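Local coordinates for protein oligogalacturonate lyase (Yersinia enterocolitica subsp. enterocolitica, PDB 3PE7) that cleaves short pectin-derived oligogalacturonides by beta-elimination in the cytoplasm and carries a manganese ion on a seven-bladed beta-propeller, at residues L50-A55 with P375-A380; P320-F325 with I365-D370; A336-S341 with T352-S357. All blocks are in the same frame, centred on the assembly; numbering follows the deposited sequence.

All three contacts are largely buried and involve the closing blade of the propeller or the loop leading into it. Contact 1 packs strand 376-381 of that blade against strand 49-54 of the following blade, and contact 2 packs its neighbouring strand 364-369 against strand 321-326 of the preceding blade. Both are purely apolar, sheet face to sheet face. Contact 3, centred about 4 Å from the centre of contact 2, joins the end of strand 331-337 and the loop after it to the loop entering the closing blade. It includes partly exposed residues such as Ser341, and its chemistry is mixed: a threonine-to-carbonyl hydrogen bond, a proline CH-pi contact and two manganese ligands. Ser341 and Asp370 hydrogen-bond between contacts 2 and 3.

Contact 1. Residues L50-A55 with P375-A380; sequences LLFGGA and PALYLA
At the interface of two adjacent blades of the seven-bladed propeller, Leu377 pushes its branched end toward Leu50 and Phe52. One methyl does most of the work: Leu377 CD2 lies 3.7 Å from Phe52 CB and 4.0 Å from Leu50 CD2. The two leucines meet tip to tip, whereas Leu377 passes Phe52 at a slant. Its other methyl, CD1, comes no nearer than 4.1 Å to Phe52 CD1 and approaches the ring obliquely. Leu377 CG stands anti to its carbonyl carbon (chi1 -80°), and a chi2 of 81° turns the branch so that CD2 points to Phe52 CB and Leu50 CD2.

Strand 376-381 belongs to the blade that closes the propeller, in which the early strand 22-25 pairs with the last strand of the chain; strand 49-54 lies in the following blade. The strands therefore face each other across two stacked sheets, with CA atoms of Phe52 and Leu377 8.5 Å apart, and each finds its backbone partners within its own sheet: Phe52 bonds with Tyr63 and Leu50 with Leu65. Alternation along the strands decides who takes part. Leu50 and Phe52 project into the interface and Leu51 turns the other way, onto Tyr62; Tyr378 likewise lies on the far side of its strand, touching Val23 and Arg25. A chi1 of 75° swings the Phe52 ring aside, so that this residue meets Leu377 with CB and CD1; the ring also packs on Leu65, and one edge is met in the ring plane by the carbonyl oxygen of Leu50. Leu379 also points inward, but its CD1 is still 5.8 Å from Leu50 CD2; it packs instead on Gln364 and Leu366, and Leu50 touches Leu366 too.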
loop_
_atom_site.group_PDB
_atom_site.type_symbol
_atom_site.label_atom_id
_atom_site.label_comp_id
_atom_site.label_asym_id
_atom_site.label_seq_id
_atom_site.Cartn_x
_atom_site.Cartn_y
_atom_site.Cartn_z
ATOM N N LEU A 50 -14.257 -7.444 -3.231
ATOM C CA LEU A 50 -13.015 -6.681 -3.424
ATOM C C LEU A 50 -13.277 -5.177 -3.521
ATOM O O LEU A 50 -14.042 -4.730 -4.361
ATOM C CB LEU A 50 -12.291 -7.171 -4.686
ATOM C CG LEU A 50 -11.055 -6.398 -5.172
ATOM C CD1 LEU A 50 -9.940 -6.454 -4.130
ATOM C CD2 LEU A 50 -10.578 -6.928 -6.518
ATOM N N LEU A 51 -12.630 -4.422 -2.641
ATOM C CA LEU A 51 -12.614 -2.957 -2.647
ATOM C C LEU A 51 -11.662 -2.456 -3.740
ATOM O O LEU A 51 -10.527 -2.935 -3.837
ATOM C CB LEU A 51 -12.061 -2.469 -1.307
ATOM C CG LEU A 51 -11.981 -0.940 -1.115
ATOM C CD1 LEU A 51 -13.383 -0.339 -0.998
ATOM C CD2 LEU A 51 -11.144 -0.606 0.115
ATOM N N PHE A 52 -12.117 -1.473 -4.512
ATOM C CA PHE A 52 -11.275 -0.845 -5.547
ATOM C C PHE A 52 -11.726 0.589 -5.856
ATOM O O PHE A 52 -12.765 1.054 -5.386
ATOM C CB PHE A 52 -11.201 -1.707 -6.818
ATOM C CG PHE A 52 -12.436 -1.675 -7.666
ATOM C CD1 PHE A 52 -12.467 -0.886 -8.808
ATOM C CD2 PHE A 52 -13.576 -2.443 -7.339
ATOM C CE1 PHE A 52 -13.604 -0.841 -9.629
ATOM C CE2 PHE A 52 -14.733 -2.413 -8.148
ATOM C CZ PHE A 52 -14.752 -1.604 -9.297
ATOM N N GLY A 53 -10.923 1.292 -6.633
ATOM C CA GLY A 53 -11.261 2.663 -7.044
ATOM C C GLY A 53 -11.596 2.647 -8.523
ATOM O O GLY A 53 -10.945 1.946 -9.315
ATOM N N GLY A 54 -12.646 3.373 -8.893
ATOM C CA GLY A 54 -13.120 3.399 -10.277
ATOM C C GLY A 54 -13.660 4.764 -10.655
ATOM O O GLY A 54 -14.049 5.552 -9.796
ATOM N N ALA A 55 -13.654 5.047 -11.956
ATOM C CA ALA A 55 -14.027 6.376 -12.447
ATOM C C ALA A 55 -15.412 6.435 -13.108
ATOM O O ALA A 55 -15.721 7.408 -13.770
ATOM C CB ALA A 55 -12.949 6.893 -13.414
ATOM N N PRO A 375 -5.869 2.281 -16.716
ATOM C CA PRO A 375 -5.675 1.376 -15.579
ATOM C C PRO A 375 -6.869 0.433 -15.355
ATOM O O PRO A 375 -8.031 0.854 -15.423
ATOM C CB PRO A 375 -5.532 2.332 -14.400
ATOM C CG PRO A 375 -4.902 3.560 -15.027
ATOM C CD PRO A 375 -5.587 3.686 -16.357
ATOM N N ALA A 376 -6.563 -0.837 -15.106
ATOM C CA ALA A 376 -7.581 -1.855 -14.839
ATOM C C ALA A 376 -7.037 -2.822 -13.787
ATOM O O ALA A 376 -5.830 -2.844 -13.514
ATOM C CB ALA A 376 -7.961 -2.618 -16.156
ATOM N N LEU A 377 -7.930 -3.613 -13.209
ATOM C CA LEU A 377 -7.564 -4.625 -12.221
ATOM C C LEU A 377 -7.455 -6.006 -12.859
ATOM O O LEU A 377 -8.266 -6.389 -13.707
ATOM C CB LEU A 377 -8.587 -4.662 -11.070
ATOM C CG LEU A 377 -8.391 -3.561 -10.005
ATOM C CD1 LEU A 377 -8.990 -2.241 -10.477
ATOM C CD2 LEU A 377 -8.975 -3.990 -8.677
ATOM N N TYR A 378 -6.437 -6.746 -12.430
ATOM C CA TYR A 378 -6.140 -8.095 -12.935
ATOM C C TYR A 378 -5.862 -9.048 -11.791
ATOM O O TYR A 378 -5.275 -8.664 -10.767
ATOM C CB TYR A 378 -4.887 -8.085 -13.827
ATOM C CG TYR A 378 -5.024 -7.192 -15.018
ATOM C CD1 TYR A 378 -4.832 -5.806 -14.895
ATOM C CD2 TYR A 378 -5.386 -7.713 -16.264
ATOM C CE1 TYR A 378 -4.989 -4.956 -15.993
ATOM C CE2 TYR A 378 -5.551 -6.867 -17.376
ATOM C CZ TYR A 378 -5.337 -5.490 -17.212
ATOM O OH TYR A 378 -5.488 -4.658 -18.279
ATOM N N LEU A 379 -6.279 -10.296 -11.983
ATOM C CA LEU A 379 -5.907 -11.413 -11.113
ATOM C C LEU A 379 -5.113 -12.438 -11.927
ATOM O O LEU A 379 -5.628 -12.993 -12.902
ATOM C CB LEU A 379 -7.157 -12.069 -10.504
ATOM C CG LEU A 379 -7.880 -11.297 -9.398
ATOM C CD1 LEU A 379 -9.266 -11.890 -9.117
ATOM C CD2 LEU A 379 -6.999 -11.287 -8.123
ATOM N N ALA A 380 -3.871 -12.686 -11.509
ATOM C CA ALA A 380 -3.044 -13.739 -12.138
ATOM C C ALA A 380 -2.987 -14.980 -11.252
ATOM O O ALA A 380 -2.727 -14.875 -10.059
ATOM C CB ALA A 380 -1.643 -13.207 -12.420
#

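Contact 2. Residues P320-F325 with I365-D370; sequences PFLYVF and ILFTSD
Leu322 lays its methyl CD1 over the face of the Phe367 ring, the tight centre of this contact. CD1 is 3.6 Å from the ring centroid and 11° off the normal, a CH-pi contact almost directly above the middle of the ring. Tyr378 lies on the other side of Phe367, well offset, the two ring planes about 15° apart. Ile365 closes in beside the same leucine: its CD1 is 3.9 Å from both CB and CD1 of Leu322. With chi1 of 49°, Ile365 CG1 lies between the backbone N and the carbonyl carbon, and CD1 beyond it reaches Leu322.

Toward the far end of strand 321-326 the packing slackens. Val324 points inward, but its CG2 stays 4.6 Å from Ile365 CG2, and the side chain rests on Val335 of its own blade. The other end is more open: Pro320 and Phe321 are partly exposed to solvent and make no contact with 365-370; the Phe321 ring has Pro320 CG over one face and a cation-pi partner in Arg334. Alternate residues of each strand point into the interface while the backbones pair within separate sheets, as expected where neighbouring blades of a beta-propeller stack face to face.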
loop_
_atom_site.group_PDB
_atom_site.type_symbol
_atom_site.label_atom_id
_atom_site.label_comp_id
_atom_site.label_asym_id
_atom_site.label_seq_id
_atom_site.Cartn_x
_atom_site.Cartn_y
_atom_site.Cartn_z
ATOM N N PRO A 320 8.746 -6.061 -17.329
ATOM C CA PRO A 320 7.281 -6.070 -17.298
ATOM C C PRO A 320 6.688 -7.183 -16.381
ATOM O O PRO A 320 5.459 -7.377 -16.348
ATOM C CB PRO A 320 6.921 -6.356 -18.767
ATOM C CG PRO A 320 8.011 -7.295 -19.219
ATOM C CD PRO A 320 9.282 -6.750 -18.527
ATOM N N PHE A 321 7.559 -7.921 -15.696
ATOM C CA PHE A 321 7.134 -9.137 -15.004
ATOM C C PHE A 321 6.773 -8.951 -13.540
ATOM O O PHE A 321 7.291 -8.047 -12.870
ATOM C CB PHE A 321 8.208 -10.230 -15.127
ATOM C CG PHE A 321 8.416 -10.681 -16.536
ATOM C CD1 PHE A 321 9.515 -10.231 -17.260
ATOM C CD2 PHE A 321 7.485 -11.526 -17.157
ATOM C CE1 PHE A 321 9.709 -10.628 -18.601
ATOM C CE2 PHE A 321 7.662 -11.923 -18.506
ATOM C CZ PHE A 321 8.784 -11.476 -19.217
ATOM N N LEU A 322 5.868 -9.816 -13.084
ATOM C CA LEU A 322 5.586 -10.025 -11.661
ATOM C C LEU A 322 6.342 -11.262 -11.194
ATOM O O LEU A 322 6.297 -12.304 -11.862
ATOM C CB LEU A 322 4.084 -10.211 -11.429
ATOM C CG LEU A 322 3.254 -8.950 -11.725
ATOM C CD1 LEU A 322 1.847 -9.292 -12.169
ATOM C CD2 LEU A 322 3.213 -7.984 -10.535
ATOM N N TYR A 323 6.992 -11.153 -10.029
ATOM C CA TYR A 323 7.787 -12.250 -9.486
ATOM C C TYR A 323 7.216 -12.727 -8.175
ATOM O O TYR A 323 6.804 -11.916 -7.353
ATOM C CB TYR A 323 9.227 -11.802 -9.225
ATOM C CG TYR A 323 9.943 -11.359 -10.467
ATOM C CD1 TYR A 323 10.542 -12.298 -11.317
ATOM C CD2 TYR A 323 9.997 -10.012 -10.805
ATOM C CE1 TYR A 323 11.198 -11.896 -12.491
ATOM C CE2 TYR A 323 10.672 -9.583 -11.965
ATOM C CZ TYR A 323 11.256 -10.539 -12.802
ATOM O OH TYR A 323 11.890 -10.121 -13.946
ATOM N N VAL A 324 7.221 -14.048 -7.968
ATOM C CA VAL A 324 6.835 -14.587 -6.662
ATOM C C VAL A 324 8.049 -15.270 -6.072
ATOM O O VAL A 324 8.751 -16.029 -6.767
ATOM C CB VAL A 324 5.622 -15.555 -6.727
ATOM C CG1 VAL A 324 5.483 -16.365 -5.419
ATOM C CG2 VAL A 324 4.352 -14.783 -6.998
ATOM N N PHE A 325 8.293 -14.986 -4.799
ATOM C CA PHE A 325 9.438 -15.533 -4.074
ATOM C C PHE A 325 8.925 -16.530 -3.062
ATOM O O PHE A 325 8.131 -16.176 -2.189
ATOM C CB PHE A 325 10.224 -14.411 -3.378
ATOM C CG PHE A 325 10.600 -13.290 -4.298
ATOM C CD1 PHE A 325 11.774 -13.349 -5.045
ATOM C CD2 PHE A 325 9.765 -12.195 -4.452
ATOM C CE1 PHE A 325 12.112 -12.316 -5.916
ATOM C CE2 PHE A 325 10.088 -11.160 -5.320
ATOM C CZ PHE A 325 11.256 -11.213 -6.056
ATOM N N ILE A 365 -2.543 -13.435 -7.597
ATOM C CA ILE A 365 -2.115 -12.094 -7.239
ATOM C C ILE A 365 -2.991 -11.033 -7.909
ATOM O O ILE A 365 -3.408 -11.181 -9.076
ATOM C CB ILE A 365 -0.609 -11.864 -7.526
ATOM C CG1 ILE A 365 -0.242 -12.303 -8.937
ATOM C CG2 ILE A 365 0.275 -12.622 -6.472
ATOM C CD1 ILE A 365 1.168 -11.855 -9.358
ATOM N N LEU A 366 -3.276 -9.972 -7.162
ATOM C CA LEU A 366 -4.079 -8.838 -7.653
ATOM C C LEU A 366 -3.159 -7.682 -7.973
ATOM O O LEU A 366 -2.295 -7.332 -7.161
ATOM C CB LEU A 366 -5.088 -8.388 -6.589
ATOM C CG LEU A 366 -5.898 -7.115 -6.928
ATOM C CD1 LEU A 366 -6.944 -7.421 -7.982
ATOM C CD2 LEU A 366 -6.559 -6.502 -5.659
ATOM N N PHE A 367 -3.352 -7.066 -9.133
ATOM C CA PHE A 367 -2.514 -5.915 -9.507
ATOM C C PHE A 367 -3.237 -4.989 -10.465
ATOM O O PHE A 367 -4.209 -5.394 -11.110
ATOM C CB PHE A 367 -1.169 -6.382 -10.113
ATOM C CG PHE A 367 -1.301 -7.166 -11.389
ATOM C CD1 PHE A 367 -1.095 -6.534 -12.614
ATOM C CD2 PHE A 367 -1.608 -8.537 -11.378
ATOM C CE1 PHE A 367 -1.198 -7.255 -13.815
ATOM C CE2 PHE A 367 -1.715 -9.264 -12.580
ATOM C CZ PHE A 367 -1.503 -8.622 -13.793
ATOM N N THR A 368 -2.759 -3.749 -10.551
ATOM C CA THR A 368 -3.208 -2.797 -11.599
ATOM C C THR A 368 -2.245 -2.783 -12.799
ATOM O O THR A 368 -1.030 -2.892 -12.643
ATOM C CB THR A 368 -3.284 -1.340 -11.051
ATOM O OG1 THR A 368 -4.052 -1.287 -9.855
ATOM C CG2 THR A 368 -3.918 -0.391 -12.060
ATOM N N SER A 369 -2.807 -2.608 -13.993
ATOM C CA SER A 369 -1.999 -2.262 -15.166
ATOM C C SER A 369 -2.864 -1.494 -16.154
ATOM O O SER A 369 -4.076 -1.661 -16.175
ATOM C CB SER A 369 -1.475 -3.526 -15.839
ATOM O OG SER A 369 -0.704 -3.172 -16.983
ATOM N N ASP A 370 -2.211 -0.643 -16.963
ATOM C CA ASP A 370 -2.863 0.019 -18.085
ATOM C C ASP A 370 -2.523 -0.607 -19.436
ATOM O O ASP A 370 -2.687 0.041 -20.472
ATOM C CB ASP A 370 -2.507 1.519 -18.100
ATOM C CG ASP A 370 -1.051 1.778 -18.442
ATOM O OD1 ASP A 370 -0.739 2.937 -18.782
ATOM O OD2 ASP A 370 -0.224 0.848 -18.362
#

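Contact 3. Residues A336-S341 with T352-S357; sequences ARHDTS and THPHPS. With MN (manganese (II) ion), chain B.
Thr340 and His338 meet the loop 352-357 through one hydrogen bond and one CH-pi contact. Thr340 OG1 donates to the backbone oxygen of Thr352 at 2.7 Å, reaching a lone pair in the carbonyl plane with a C=O...donor angle of 137°. OG1 lies anti to the backbone N (chi1 -157°), which carries it across to that oxygen and turns CG2 toward Pro354, where it lies 3.8 Å from CG of the proline. The same Pro354 CG sits over one face of the His338 imidazole, 3.8 Å from the ring centroid and displaced toward the rim, so the CG corner of the proline meets both the imidazole face and the threonine methyl, both on the 336-341 side.

In the next shell, Asp370 of the closing blade holds Ser341, its OD1 bonding to Ser341 OG. Thr352 OG1 bonds to Lys343 O, and the His338 carbonyl accepts from Ser369 OG. Pro354 and His338 both rest against Phe367. Farther out, Arg337 grips Asp339 side-on, with NE 2.8 Å from Asp339 OD2 and NH2 2.9 Å from Asp339 OD1.

Pro354 separates two metal ligands that turn away from 336-341. His353 ND1 and His355 NE2 each lie 2.1 Å from the manganese ion; Gln350 OE1 and His287 NE2 are among the four further ligand atoms. The two imidazoles bind through different nitrogens, and the His355 ring has CB of His353 over one face. Pro354, packed on His338 and Thr340, and the Thr340 bond to Thr352 O probably help to hold the backbone that carries both histidines. The named protein ligands, three histidines and a glutamine, are formally neutral and would probably leave much of the manganese charge uncompensated.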
loop_
_atom_site.group_PDB
_atom_site.type_symbol
_atom_site.label_atom_id
_atom_site.label_comp_id
_atom_site.label_asym_id
_atom_site.label_seq_id
_atom_site.Cartn_x
_atom_site.Cartn_y
_atom_site.Cartn_z
ATOM N N ALA A 336 3.836 -13.953 -14.216
ATOM C CA ALA A 336 3.021 -13.292 -15.239
ATOM C C ALA A 336 3.591 -11.917 -15.532
ATOM O O ALA A 336 4.468 -11.440 -14.825
ATOM C CB ALA A 336 1.578 -13.177 -14.786
ATOM N N ARG A 337 3.091 -11.301 -16.594
ATOM C CA ARG A 337 3.461 -9.941 -16.945
ATOM C C ARG A 337 2.468 -8.984 -16.313
ATOM O O ARG A 337 1.257 -9.203 -16.383
ATOM C CB ARG A 337 3.392 -9.760 -18.467
ATOM C CG ARG A 337 4.260 -10.752 -19.266
ATOM C CD ARG A 337 3.967 -10.631 -20.785
ATOM N NE ARG A 337 4.450 -9.349 -21.317
ATOM C CZ ARG A 337 5.683 -9.126 -21.754
ATOM N NH1 ARG A 337 6.583 -10.116 -21.788
ATOM N NH2 ARG A 337 6.020 -7.917 -22.167
ATOM N N HIS A 338 2.966 -7.909 -15.703
ATOM C CA HIS A 338 2.070 -6.783 -15.409
ATOM C C HIS A 338 1.924 -5.854 -16.632
ATOM O O HIS A 338 0.826 -5.324 -16.892
ATOM C CB HIS A 338 2.494 -6.026 -14.126
ATOM C CG HIS A 338 3.808 -5.311 -14.226
ATOM N ND1 HIS A 338 4.919 -5.680 -13.500
ATOM C CD2 HIS A 338 4.169 -4.214 -14.930
ATOM C CE1 HIS A 338 5.924 -4.867 -13.788
ATOM N NE2 HIS A 338 5.487 -3.963 -14.653
ATOM N N ASP A 339 3.010 -5.673 -17.388
ATOM C CA ASP A 339 2.996 -4.811 -18.599
ATOM C C ASP A 339 2.502 -3.374 -18.372
ATOM O O ASP A 339 1.980 -2.736 -19.302
ATOM C CB ASP A 339 2.167 -5.457 -19.730
ATOM C CG ASP A 339 2.974 -6.388 -20.605
ATOM O OD1 ASP A 339 4.172 -6.101 -20.865
ATOM O OD2 ASP A 339 2.394 -7.403 -21.050
ATOM N N THR A 340 2.660 -2.846 -17.163
ATOM C CA THR A 340 2.258 -1.452 -16.935
ATOM C C THR A 340 3.205 -0.483 -17.634
ATOM O O THR A 340 4.386 -0.791 -17.822
ATOM C CB THR A 340 2.074 -1.102 -15.436
ATOM O OG1 THR A 340 1.206 0.025 -15.348
ATOM C CG2 THR A 340 3.392 -0.753 -14.758
ATOM N N SER A 341 2.673 0.673 -18.015
ATOM C CA SER A 341 3.453 1.725 -18.684
ATOM C C SER A 341 4.145 2.637 -17.681
ATOM O O SER A 341 5.078 3.374 -18.046
ATOM C CB SER A 341 2.541 2.584 -19.575
ATOM O OG SER A 341 1.770 3.467 -18.769
ATOM N N THR A 352 -0.860 3.788 -12.028
ATOM C CA THR A 352 -0.409 2.676 -12.867
ATOM C C THR A 352 0.552 1.734 -12.152
ATOM O O THR A 352 1.046 0.799 -12.772
ATOM C CB THR A 352 0.273 3.169 -14.171
ATOM O OG1 THR A 352 1.239 4.173 -13.853
ATOM C CG2 THR A 352 -0.777 3.753 -15.142
ATOM N N HIS A 353 0.811 1.968 -10.854
ATOM C CA HIS A 353 1.646 1.032 -10.078
ATOM C C HIS A 353 0.928 -0.312 -9.918
ATOM O O HIS A 353 -0.212 -0.342 -9.483
ATOM C CB HIS A 353 1.988 1.621 -8.711
ATOM C CG HIS A 353 3.010 2.708 -8.770
ATOM N ND1 HIS A 353 3.749 3.096 -7.670
ATOM C CD2 HIS A 353 3.425 3.483 -9.801
ATOM C CE1 HIS A 353 4.579 4.061 -8.027
ATOM N NE2 HIS A 353 4.408 4.309 -9.315
ATOM N N PRO A 354 1.596 -1.424 -10.275
ATOM C CA PRO A 354 0.891 -2.711 -10.129
ATOM C C PRO A 354 0.485 -3.021 -8.685
ATOM O O PRO A 354 -0.615 -3.530 -8.461
ATOM C CB PRO A 354 1.901 -3.735 -10.665
ATOM C CG PRO A 354 2.720 -2.919 -11.698
ATOM C CD PRO A 354 2.836 -1.549 -11.074
ATOM N N HIS A 355 1.352 -2.700 -7.720
ATOM C CA HIS A 355 1.037 -2.858 -6.288
ATOM C C HIS A 355 0.518 -4.278 -5.957
ATOM O O HIS A 355 -0.562 -4.423 -5.360
ATOM C CB HIS A 355 0.008 -1.780 -5.847
ATOM C CG HIS A 355 0.601 -0.410 -5.705
ATOM N ND1 HIS A 355 -0.162 0.736 -5.719
ATOM C CD2 HIS A 355 1.882 -0.001 -5.547
ATOM C CE1 HIS A 355 0.616 1.794 -5.570
ATOM N NE2 HIS A 355 1.863 1.375 -5.465
ATOM N N PRO A 356 1.297 -5.312 -6.323
ATOM C CA PRO A 356 0.738 -6.660 -6.178
ATOM C C PRO A 356 0.562 -7.094 -4.717
ATOM O O PRO A 356 1.337 -6.685 -3.841
ATOM C CB PRO A 356 1.791 -7.551 -6.851
ATOM C CG PRO A 356 3.078 -6.792 -6.714
ATOM C CD PRO A 356 2.663 -5.336 -6.897
ATOM N N SER A 357 -0.481 -7.890 -4.477
ATOM C CA SER A 357 -0.668 -8.591 -3.204
ATOM C C SER A 357 -1.335 -9.940 -3.499
ATOM O O SER A 357 -1.772 -10.178 -4.627
ATOM C CB SER A 357 -1.481 -7.772 -2.208
ATOM O OG SER A 357 -2.842 -7.692 -2.616
HETATM MN MN MN B . 3.560 2.620 -5.594
#